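Local coordinates for diaminopimelate decarboxylase (Psychromonas ingrahamii, PDB 4XG1), which probably catalyses the pyridoxal phosphate-dependent decarboxylation of meso-diaminopimelate to L-lysine, the last step of lysine biosynthesis, at residues 133-138 and 190-195; 82-87 and 109-114; 148-153 and 196-201. All coordinates share one frame; numbering follows the deposited sequence.

Contact 1 (133-138 and 190-195); sequences RINSVA and EFLEIK. With K (potassium ion), chain O.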
loop_
_atom_site.group_PDB
_atom_site.type_symbol
_atom_site.label_atom_id
_atom_site.label_comp_id
_atom_site.label_asym_id
_atom_site.label_seq_id
_atom_site.Cartn_x
_atom_site.Cartn_y
_atom_site.Cartn_z
ATOM N N ARG B 133 -20.304 -9.222 20.011
ATOM C CA ARG B 133 -20.625 -9.408 18.619
ATOM C C ARG B 133 -20.509 -10.885 18.268
ATOM O O ARG B 133 -21.355 -11.436 17.584
ATOM C CB ARG B 133 -19.715 -8.575 17.740
ATOM C CG ARG B 133 -19.964 -8.838 16.267
ATOM C CD ARG B 133 -19.151 -7.938 15.362
ATOM N NE ARG B 133 -19.670 -6.591 15.342
ATOM C CZ ARG B 133 -19.192 -5.618 14.584
ATOM N NH1 ARG B 133 -18.178 -5.842 13.793
ATOM N NH2 ARG B 133 -19.742 -4.431 14.614
ATOM N N ILE B 134 -19.456 -11.520 18.743
ATOM C CA ILE B 134 -19.229 -12.890 18.400
ATOM C C ILE B 134 -20.349 -13.709 18.986
ATOM O O ILE B 134 -21.001 -14.482 18.279
ATOM C CB ILE B 134 -17.885 -13.396 18.923
ATOM C CG1 ILE B 134 -16.757 -12.709 18.149
ATOM C CG2 ILE B 134 -17.770 -14.909 18.762
ATOM C CD1 ILE B 134 -15.361 -13.081 18.608
ATOM N N ASN B 135 -20.566 -13.539 20.284
ATOM C CA ASN B 135 -21.596 -14.260 20.996
ATOM C C ASN B 135 -22.931 -14.082 20.300
ATOM O O ASN B 135 -23.702 -15.044 20.163
ATOM C CB ASN B 135 -21.699 -13.756 22.419
ATOM C CG ASN B 135 -22.713 -14.529 23.239
ATOM O OD1 ASN B 135 -22.481 -15.677 23.627
ATOM N ND2 ASN B 135 -23.851 -13.903 23.490
ATOM N N SER B 136 -23.198 -12.854 19.867
ATOM C CA SER B 136 -24.429 -12.543 19.175
ATOM C C SER B 136 -24.588 -13.308 17.852
ATOM O O SER B 136 -25.674 -13.814 17.537
ATOM C CB SER B 136 -24.477 -11.052 18.928
ATOM O OG SER B 136 -25.590 -10.701 18.130
ATOM N N VAL B 137 -23.505 -13.438 17.097
ATOM C CA VAL B 137 -23.529 -14.180 15.830
ATOM C C VAL B 137 -23.564 -15.700 16.055
ATOM O O VAL B 137 -24.250 -16.427 15.339
ATOM C CB VAL B 137 -22.311 -13.789 14.940
ATOM C CG1 VAL B 137 -22.066 -14.801 13.825
ATOM C CG2 VAL B 137 -22.522 -12.397 14.366
ATOM N N ALA B 138 -22.797 -16.173 17.029
ATOM C CA ALA B 138 -22.791 -17.594 17.427
ATOM C C ALA B 138 -24.191 -18.045 17.866
ATOM O O ALA B 138 -24.658 -19.137 17.546
ATOM C CB ALA B 138 -21.829 -17.788 18.565
ATOM N N GLU B 190 -22.930 -17.306 26.789
ATOM C CA GLU B 190 -23.491 -18.639 26.635
ATOM C C GLU B 190 -22.977 -19.282 25.396
ATOM O O GLU B 190 -22.664 -20.465 25.392
ATOM C CB GLU B 190 -24.997 -18.558 26.508
ATOM C CG GLU B 190 -25.752 -19.790 26.966
ATOM C CD GLU B 190 -27.236 -19.661 26.644
ATOM O OE1 GLU B 190 -27.716 -18.515 26.439
ATOM O OE2 GLU B 190 -27.923 -20.701 26.589
ATOM N N PHE B 191 -22.897 -18.474 24.332
ATOM C CA PHE B 191 -22.498 -18.945 23.011
ATOM C C PHE B 191 -21.011 -18.762 22.705
ATOM O O PHE B 191 -20.581 -18.979 21.568
ATOM C CB PHE B 191 -23.426 -18.322 21.974
ATOM C CG PHE B 191 -24.820 -18.857 22.075
ATOM C CD1 PHE B 191 -25.117 -20.117 21.558
ATOM C CD2 PHE B 191 -25.810 -18.168 22.767
ATOM C CE1 PHE B 191 -26.388 -20.640 21.674
ATOM C CE2 PHE B 191 -27.085 -18.692 22.890
ATOM C CZ PHE B 191 -27.376 -19.929 22.338
ATOM N N LEU B 192 -20.226 -18.451 23.743
ATOM C CA LEU B 192 -18.776 -18.460 23.650
ATOM C C LEU B 192 -18.229 -19.567 24.457
ATOM O O LEU B 192 -18.834 -19.963 25.432
ATOM C CB LEU B 192 -18.199 -17.157 24.188
ATOM C CG LEU B 192 -18.781 -15.856 23.649
ATOM C CD1 LEU B 192 -17.975 -14.685 24.188
ATOM C CD2 LEU B 192 -18.818 -15.825 22.126
ATOM N N GLU B 193 -17.037 -20.016 24.120
ATOM C CA GLU B 193 -16.407 -21.050 24.843
ATOM C C GLU B 193 -14.926 -20.746 24.939
ATOM O O GLU B 193 -14.169 -20.873 23.970
ATOM C CB GLU B 193 -16.637 -22.395 24.169
ATOM C CG GLU B 193 -16.012 -23.559 24.936
ATOM C CD GLU B 193 -16.174 -24.904 24.248
ATOM O OE1 GLU B 193 -17.059 -25.035 23.367
ATOM O OE2 GLU B 193 -15.435 -25.835 24.619
ATOM N N ILE B 194 -14.489 -20.441 26.144
ATOM C CA ILE B 194 -13.110 -20.093 26.383
ATOM C C ILE B 194 -12.185 -21.267 26.106
ATOM O O ILE B 194 -12.280 -22.307 26.753
ATOM C CB ILE B 194 -12.939 -19.605 27.821
ATOM C CG1 ILE B 194 -13.742 -18.312 28.020
ATOM C CG2 ILE B 194 -11.471 -19.387 28.131
ATOM C CD1 ILE B 194 -14.060 -17.942 29.464
ATOM N N LYS B 195 -11.273 -21.094 25.155
ATOM C CA LYS B 195 -10.287 -22.132 24.851
ATOM C C LYS B 195 -8.877 -21.752 25.155
ATOM O O LYS B 195 -8.035 -22.645 25.372
ATOM C CB LYS B 195 -10.348 -22.519 23.373
ATOM C CG LYS B 195 -11.743 -22.931 22.921
ATOM C CD LYS B 195 -12.200 -24.229 23.577
ATOM C CE LYS B 195 -11.720 -25.429 22.793
ATOM N NZ LYS B 195 -12.130 -26.678 23.492
HETATM K K K O . -18.359 -19.698 28.334
HETATM O O HOH W 1 -16.154 -21.103 28.754
#
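The side-chain oxygen OD1 of N135 accepts the backbone N-H of F191, with 2.9 Å between OD1 and N, tying helix 128-140 to the turn that enters strand 192-198 of the TIM barrel. The first torsion of N135 sets CG anti to the backbone N (chi1 -177°), and the amide is directed at F191. The donor N lies nearly along the C=O axis of the amide, at an angle of 160°, although the hydrogen bond itself is bent to 137°. Asparagine suits the place because its short amide can serve a main-chain donor in a turn. OD1 also touches CB of F191 at 3.3 Å, and the amide and phenyl planes are inclined to each other.

Beside this bond the contact is apolar. The CD2 methyl of L192 rests on the helix backbone, 3.4 Å from CA of N135, and meets CG2 of I134 at 3.6 Å, the two branched chains crossing at about a right angle. One helical turn after I134, A138 has only a methyl group to place, so the helix can come close: its CB packs against CB of F191 at 3.8 Å. I134, A138 and L192 also all touch A145 of strand 145-152, the neighbouring barrel strand. Through its main-chain carbonyl, L192 takes part in a potassium site, which S187 O, L189 O and water 1 share; O of L192 lies 3.0 Å from the potassium ion, and water 1 accepts the N-H of I194.

Contact 2 (82-87 and 109-114); sequences VSVGEL and EIEISA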
loop_
_atom_site.group_PDB
_atom_site.type_symbol
_atom_site.label_atom_id
_atom_site.label_comp_id
_atom_site.label_asym_id
_atom_site.label_seq_id
_atom_site.Cartn_x
_atom_site.Cartn_y
_atom_site.Cartn_z
ATOM N N VAL B 82 -6.538 -12.794 9.438
ATOM C CA VAL B 82 -7.120 -11.547 9.916
ATOM C C VAL B 82 -8.320 -11.066 9.148
ATOM O O VAL B 82 -8.816 -9.970 9.425
ATOM C CB VAL B 82 -6.080 -10.401 9.941
ATOM C CG1 VAL B 82 -4.952 -10.769 10.901
ATOM C CG2 VAL B 82 -5.523 -10.145 8.548
ATOM N N SER B 83 -8.835 -11.866 8.232
ATOM C CA SER B 83 -9.998 -11.444 7.451
ATOM C C SER B 83 -10.649 -12.629 6.822
ATOM O O SER B 83 -10.039 -13.689 6.719
ATOM C CB SER B 83 -9.598 -10.455 6.345
ATOM O OG SER B 83 -8.811 -11.087 5.357
ATOM N N VAL B 84 -11.866 -12.439 6.352
ATOM C CA VAL B 84 -12.528 -13.471 5.599
ATOM C C VAL B 84 -11.812 -13.726 4.269
ATOM O O VAL B 84 -11.839 -14.806 3.732
ATOM C CB VAL B 84 -14.030 -13.131 5.364
ATOM C CG1 VAL B 84 -14.207 -11.843 4.557
ATOM C CG2 VAL B 84 -14.726 -14.297 4.638
ATOM N N GLY B 85 -11.187 -12.710 3.721
ATOM C CA GLY B 85 -10.386 -12.875 2.521
ATOM C C GLY B 85 -9.317 -13.895 2.792
ATOM O O GLY B 85 -9.049 -14.765 1.945
ATOM N N GLU B 86 -8.679 -13.794 3.970
ATOM C CA GLU B 86 -7.601 -14.730 4.319
ATOM C C GLU B 86 -8.161 -16.098 4.600
ATOM O O GLU B 86 -7.548 -17.095 4.246
ATOM C CB GLU B 86 -6.728 -14.214 5.467
ATOM C CG GLU B 86 -5.859 -13.032 5.028
ATOM C CD GLU B 86 -4.785 -12.636 6.022
ATOM O OE1 GLU B 86 -4.831 -13.109 7.183
ATOM O OE2 GLU B 86 -3.879 -11.846 5.657
ATOM N N LEU B 87 -9.318 -16.146 5.226
ATOM C CA LEU B 87 -9.981 -17.412 5.472
ATOM C C LEU B 87 -10.178 -18.157 4.156
ATOM O O LEU B 87 -9.820 -19.333 4.048
ATOM C CB LEU B 87 -11.338 -17.191 6.142
ATOM C CG LEU B 87 -12.267 -18.412 6.271
ATOM C CD1 LEU B 87 -11.623 -19.516 7.085
ATOM C CD2 LEU B 87 -13.590 -18.025 6.895
ATOM N N GLU B 109 -19.407 -9.000 11.426
ATOM C CA GLU B 109 -20.332 -10.115 11.693
ATOM C C GLU B 109 -20.263 -11.126 10.563
ATOM O O GLU B 109 -20.216 -12.341 10.797
ATOM C CB GLU B 109 -21.766 -9.605 11.865
ATOM C CG GLU B 109 -21.947 -8.751 13.107
ATOM C CD GLU B 109 -23.319 -8.132 13.210
ATOM O OE1 GLU B 109 -24.319 -8.883 13.402
ATOM O OE2 GLU B 109 -23.393 -6.882 13.094
ATOM N N ILE B 110 -20.179 -10.604 9.339
ATOM C CA ILE B 110 -20.041 -11.437 8.155
ATOM C C ILE B 110 -18.805 -12.336 8.220
ATOM O O ILE B 110 -18.882 -13.533 7.926
ATOM C CB ILE B 110 -20.025 -10.591 6.871
ATOM C CG1 ILE B 110 -21.423 -9.994 6.653
ATOM C CG2 ILE B 110 -19.631 -11.444 5.659
ATOM C CD1 ILE B 110 -21.546 -9.089 5.439
ATOM N N GLU B 111 -17.677 -11.775 8.634
ATOM C CA GLU B 111 -16.460 -12.554 8.773
ATOM C C GLU B 111 -16.615 -13.564 9.888
ATOM O O GLU B 111 -16.125 -14.667 9.792
ATOM C CB GLU B 111 -15.240 -11.648 9.054
ATOM C CG GLU B 111 -14.942 -10.648 7.952
ATOM C CD GLU B 111 -13.701 -9.790 8.242
ATOM O OE1 GLU B 111 -13.792 -8.917 9.126
ATOM O OE2 GLU B 111 -12.666 -9.982 7.562
ATOM N N ILE B 112 -17.226 -13.161 10.979
ATOM C CA ILE B 112 -17.345 -14.073 12.128
ATOM C C ILE B 112 -18.254 -15.260 11.815
ATOM O O ILE B 112 -17.930 -16.409 12.116
ATOM C CB ILE B 112 -17.889 -13.355 13.351
ATOM C CG1 ILE B 112 -16.858 -12.341 13.873
ATOM C CG2 ILE B 112 -18.177 -14.358 14.447
ATOM C CD1 ILE B 112 -17.493 -11.151 14.570
ATOM N N SER B 113 -19.375 -14.964 11.167
ATOM C CA SER B 113 -20.222 -15.995 10.611
ATOM C C SER B 113 -19.495 -16.959 9.677
ATOM O O SER B 113 -19.615 -18.176 9.796
ATOM C CB SER B 113 -21.357 -15.333 9.866
ATOM O OG SER B 113 -22.259 -16.335 9.451
ATOM N N ALA B 114 -18.705 -16.429 8.760
ATOM C CA ALA B 114 -18.048 -17.311 7.812
ATOM C C ALA B 114 -17.077 -18.214 8.519
ATOM O O ALA B 114 -16.925 -19.400 8.167
ATOM C CB ALA B 114 -17.338 -16.524 6.729
HETATM O O HOH W 2 -11.060 -8.761 10.419
#
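E111 turns CG anti to its own carbonyl carbon (chi1 -61°) and then runs extended to CD (chi2 -178°), which sends its carboxylate across to V84, while V84 keeps CG1 in the crowded position between its N and carbonyl carbon (chi1 62°). CG1 of V84 thereby lies 3.7 Å from CG of E111, and the aliphatic part of the acid packs against the valine as the two side chains cross obliquely. Beyond it, OE2 of E111 accepts the N-H of V84, 2.9 Å from OE2 to N, on the anti side of the carboxylate and somewhat out of its plane. OE2 also lies 3.0 Å from CA of S83. V84 is the first residue of helix 84-92, so the carboxylate would probably be favoured by the partial positive charge of that helix end. The other oxygen, OE1, bonds to T108 N, and water 2 lies between it and V82 O.

S83 is the N-cap: its OG accepts E86 N at 3.0 Å and is also bonded to N385 O of the second subunit. E86 in turn takes V82 N on OE1 at 2.8 Å, met from above the carboxylate plane. Further along, the CB of the small A114 packs against both V84 and L87, 4.0 Å from CG2 of V84 and 4.0 Å from CD2 of L87. These are neighbouring outer helices of a TIM barrel, and the turn after strand 78-81 brings V82 against K61, the predicted site of cofactor attachment, which carries no cofactor here, at the cofactor end of the barrel.

Contact 3 (148-153 and 196-201); sequences SIRINP and GVDCHI. With LLP ((2S)-2-amino-6-[[3-hydroxy-2-methyl-5-(phosphonooxymethyl)pyridin-4-yl]methylideneamino]hexanoic acid), chain T; SCN (thiocyanate ion), chain M.
G196 opens the crossing with its carbonyl O 3.2 Å from CA of S148, a CA-H...O contact, and its lack of a side chain lets OG of S148 lie 3.4 Å from its CA. V197 turns to the same side of the sheet as I149, where a branched apolar residue suits the packing against Y183. D198 then makes the regular parallel pairing: its N-H goes to O of I149 (3.0 Å from N to O), and its O takes the N-H of I151 (2.7 Å from O to N), so that the two bonds flank R150. The carboxylate lies against the aliphatic stem of R150, OD2 being 3.2 Å from CB. CB of C199 touches O of I151 at 3.3 Å.

H200 offers its main-chain O to NH2 of R150, 3.0 Å away and almost straight at 164°, with the oxygen close to the guanidinium plane. R150 runs extended from CG to NE, which carries the guanidinium alongside H200, while its NH1 forms a salt bridge with E126. The imidazole is turned 77° from the guanidinium and gives a face to the pyridine of LLP, whose C3 sits 3.5 Å above its centre, as in the fold-type III (alanine racemase-like) PLP enzymes. ND1 bonds to G239 N; NE2 makes a weak bond to thiocyanate N. I201 finally packs on P210 and F211. Strand 145-152 thus lies between strands 122-125 and 192-198, with helix 179-188 covering I149 and V197, and helix 209-227 covering I151 and C199.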
loop_
_atom_site.group_PDB
_atom_site.type_symbol
_atom_site.label_atom_id
_atom_site.label_comp_id
_atom_site.label_asym_id
_atom_site.label_seq_id
_atom_site.Cartn_x
_atom_site.Cartn_y
_atom_site.Cartn_z
ATOM N N SER B 148 -10.016 -17.017 22.486
ATOM C CA SER B 148 -9.017 -16.530 23.408
ATOM C C SER B 148 -9.188 -15.039 23.513
ATOM O O SER B 148 -9.894 -14.413 22.722
ATOM C CB SER B 148 -7.606 -16.797 22.963
ATOM O OG SER B 148 -7.451 -18.104 22.469
ATOM N N ILE B 149 -8.526 -14.461 24.502
ATOM C CA ILE B 149 -8.444 -13.037 24.597
ATOM C C ILE B 149 -7.026 -12.697 24.300
ATOM O O ILE B 149 -6.107 -13.345 24.794
ATOM C CB ILE B 149 -8.784 -12.523 25.986
ATOM C CG1 ILE B 149 -10.119 -13.113 26.490
ATOM C CG2 ILE B 149 -8.857 -10.986 25.994
ATOM C CD1 ILE B 149 -11.334 -12.514 25.840
ATOM N N ARG B 150 -6.844 -11.698 23.450
ATOM C CA ARG B 150 -5.517 -11.129 23.228
ATOM C C ARG B 150 -5.184 -10.195 24.415
ATOM O O ARG B 150 -5.862 -9.171 24.644
ATOM C CB ARG B 150 -5.446 -10.349 21.922
ATOM C CG ARG B 150 -4.029 -9.908 21.578
ATOM C CD ARG B 150 -4.000 -9.070 20.307
ATOM N NE ARG B 150 -2.667 -8.600 20.028
ATOM C CZ ARG B 150 -2.303 -7.983 18.923
ATOM N NH1 ARG B 150 -3.156 -7.791 17.948
ATOM N NH2 ARG B 150 -1.057 -7.573 18.802
ATOM N N ILE B 151 -4.134 -10.569 25.130
ATOM C CA ILE B 151 -3.752 -9.931 26.335
ATOM C C ILE B 151 -2.457 -9.196 26.130
ATOM O O ILE B 151 -1.569 -9.646 25.413
ATOM C CB ILE B 151 -3.509 -10.977 27.447
ATOM C CG1 ILE B 151 -4.797 -11.695 27.782
ATOM C CG2 ILE B 151 -2.911 -10.337 28.703
ATOM C CD1 ILE B 151 -5.917 -10.761 28.171
ATOM N N ASN B 152 -2.407 -8.017 26.724
ATOM C CA ASN B 152 -1.226 -7.214 26.745
ATOM C C ASN B 152 -0.581 -7.341 28.106
ATOM O O ASN B 152 -0.966 -6.647 29.061
ATOM C CB ASN B 152 -1.567 -5.745 26.439
ATOM C CG ASN B 152 -2.333 -5.586 25.140
ATOM O OD1 ASN B 152 -2.305 -6.455 24.296
ATOM N ND2 ASN B 152 -3.013 -4.456 24.982
ATOM N N PRO B 153 0.450 -8.190 28.185
ATOM C CA PRO B 153 1.185 -8.233 29.429
ATOM C C PRO B 153 1.882 -6.941 29.805
ATOM O O PRO B 153 2.178 -6.092 28.965
ATOM C CB PRO B 153 2.207 -9.333 29.208
ATOM C CG PRO B 153 2.151 -9.708 27.761
ATOM C CD PRO B 153 1.208 -8.790 27.062
ATOM N N GLY B 196 -8.578 -20.450 25.167
ATOM C CA GLY B 196 -7.178 -20.066 25.222
ATOM C C GLY B 196 -6.854 -18.691 25.704
ATOM O O GLY B 196 -7.724 -17.891 26.041
ATOM N N VAL B 197 -5.550 -18.448 25.756
ATOM C CA VAL B 197 -5.003 -17.121 25.986
ATOM C C VAL B 197 -4.077 -16.775 24.834
ATOM O O VAL B 197 -3.257 -17.602 24.389
ATOM C CB VAL B 197 -4.254 -17.093 27.323
ATOM C CG1 VAL B 197 -3.307 -15.893 27.426
ATOM C CG2 VAL B 197 -5.273 -17.036 28.444
ATOM N N ASP B 198 -4.154 -15.527 24.396
ATOM C CA ASP B 198 -3.394 -15.071 23.229
ATOM C C ASP B 198 -2.640 -13.765 23.480
ATOM O O ASP B 198 -3.063 -12.921 24.273
ATOM C CB ASP B 198 -4.386 -14.883 22.067
ATOM C CG ASP B 198 -3.782 -14.164 20.884
ATOM O OD1 ASP B 198 -2.862 -14.732 20.227
ATOM O OD2 ASP B 198 -4.240 -13.025 20.639
ATOM N N CYS B 199 -1.497 -13.622 22.818
ATOM C CA CYS B 199 -0.855 -12.345 22.743
ATOM C C CYS B 199 0.013 -12.170 21.497
ATOM O O CYS B 199 0.448 -13.156 20.865
ATOM C CB CYS B 199 0.002 -12.105 23.969
ATOM S SG CYS B 199 1.545 -13.047 23.874
ATOM N N HIS B 200 0.263 -10.905 21.156
ATOM C CA HIS B 200 1.229 -10.604 20.136
ATOM C C HIS B 200 1.921 -9.285 20.529
ATOM O O HIS B 200 1.256 -8.291 20.644
ATOM C CB HIS B 200 0.549 -10.535 18.754
ATOM C CG HIS B 200 1.469 -10.119 17.656
ATOM N ND1 HIS B 200 2.287 -11.008 17.003
ATOM C CD2 HIS B 200 1.733 -8.907 17.122
ATOM C CE1 HIS B 200 3.035 -10.369 16.124
ATOM N NE2 HIS B 200 2.700 -9.091 16.156
ATOM N N ILE B 201 3.229 -9.307 20.739
ATOM C CA ILE B 201 3.899 -8.220 21.445
ATOM C C ILE B 201 4.617 -7.204 20.544
ATOM O O ILE B 201 4.941 -6.101 20.989
ATOM C CB ILE B 201 4.918 -8.730 22.480
ATOM C CG1 ILE B 201 5.917 -9.711 21.870
ATOM C CG2 ILE B 201 4.176 -9.449 23.577
ATOM C CD1 ILE B 201 7.153 -9.904 22.722
HETATM N N1 LLP T . 0.059 -12.352 14.774
HETATM C C2 LLP T . -0.554 -11.165 14.852
HETATM C "C2'" LLP T . -1.792 -11.030 15.701
HETATM C C3 LLP T . 0.007 -10.043 14.073
HETATM O O3 LLP T . -0.558 -8.816 14.142
HETATM C C4 LLP T . 1.216 -10.257 13.271
HETATM C "C4'" LLP T . 1.879 -9.176 12.476
HETATM C C5 LLP T . 1.799 -11.614 13.269
HETATM C C6 LLP T . 1.163 -12.594 14.017
HETATM C "C5'" LLP T . 3.023 -11.973 12.471
HETATM O OP4 LLP T . 4.131 -11.247 12.830
HETATM P P LLP T . 5.585 -11.481 12.198
HETATM O OP1 LLP T . 5.330 -11.527 10.699
HETATM O OP2 LLP T . 6.510 -10.370 12.749
HETATM O OP3 LLP T . 6.182 -12.746 12.844
HETATM N N LLP T . 3.922 -4.486 7.473
HETATM C CA LLP T . 4.981 -4.620 8.555
HETATM C CB LLP T . 4.784 -5.896 9.366
HETATM C CG LLP T . 4.017 -5.753 10.667
HETATM C CD LLP T . 2.931 -6.796 10.814
HETATM C CE LLP T . 2.335 -6.747 12.234
HETATM N NZ LLP T . 1.400 -7.817 12.636
HETATM C C LLP T . 6.334 -4.730 7.893
HETATM O O LLP T . 6.449 -4.804 6.682
HETATM O OXT LLP T . 7.373 -4.768 8.532
HETATM S S SCN M . 1.489 -5.357 17.298
HETATM C C SCN M . 2.320 -5.678 16.060
HETATM N N SCN M . 3.010 -5.967 15.176
#

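The three contacts lie in one TIM barrel, at different distances from the cofactor site. Contact 3 is within it, since H200 touches LLP. Contact 2 borders it: the side chain of V82 is about 6 Å from LLP at the nearest atoms. Contact 1 lies away from the annotated sites. Contacts 1 and 3, centres about 17 Å apart, share strand 192-198: its start packs on helix 128-140, and the chain just beyond its end reaches the pocket at H200. Contacts 1 and 2, about 15 Å apart between centres, meet through their helices, with CD of R133 3.7 Å from CG of E109. Contacts 2 and 3 do not touch; their nearest atoms are about 8 Å apart.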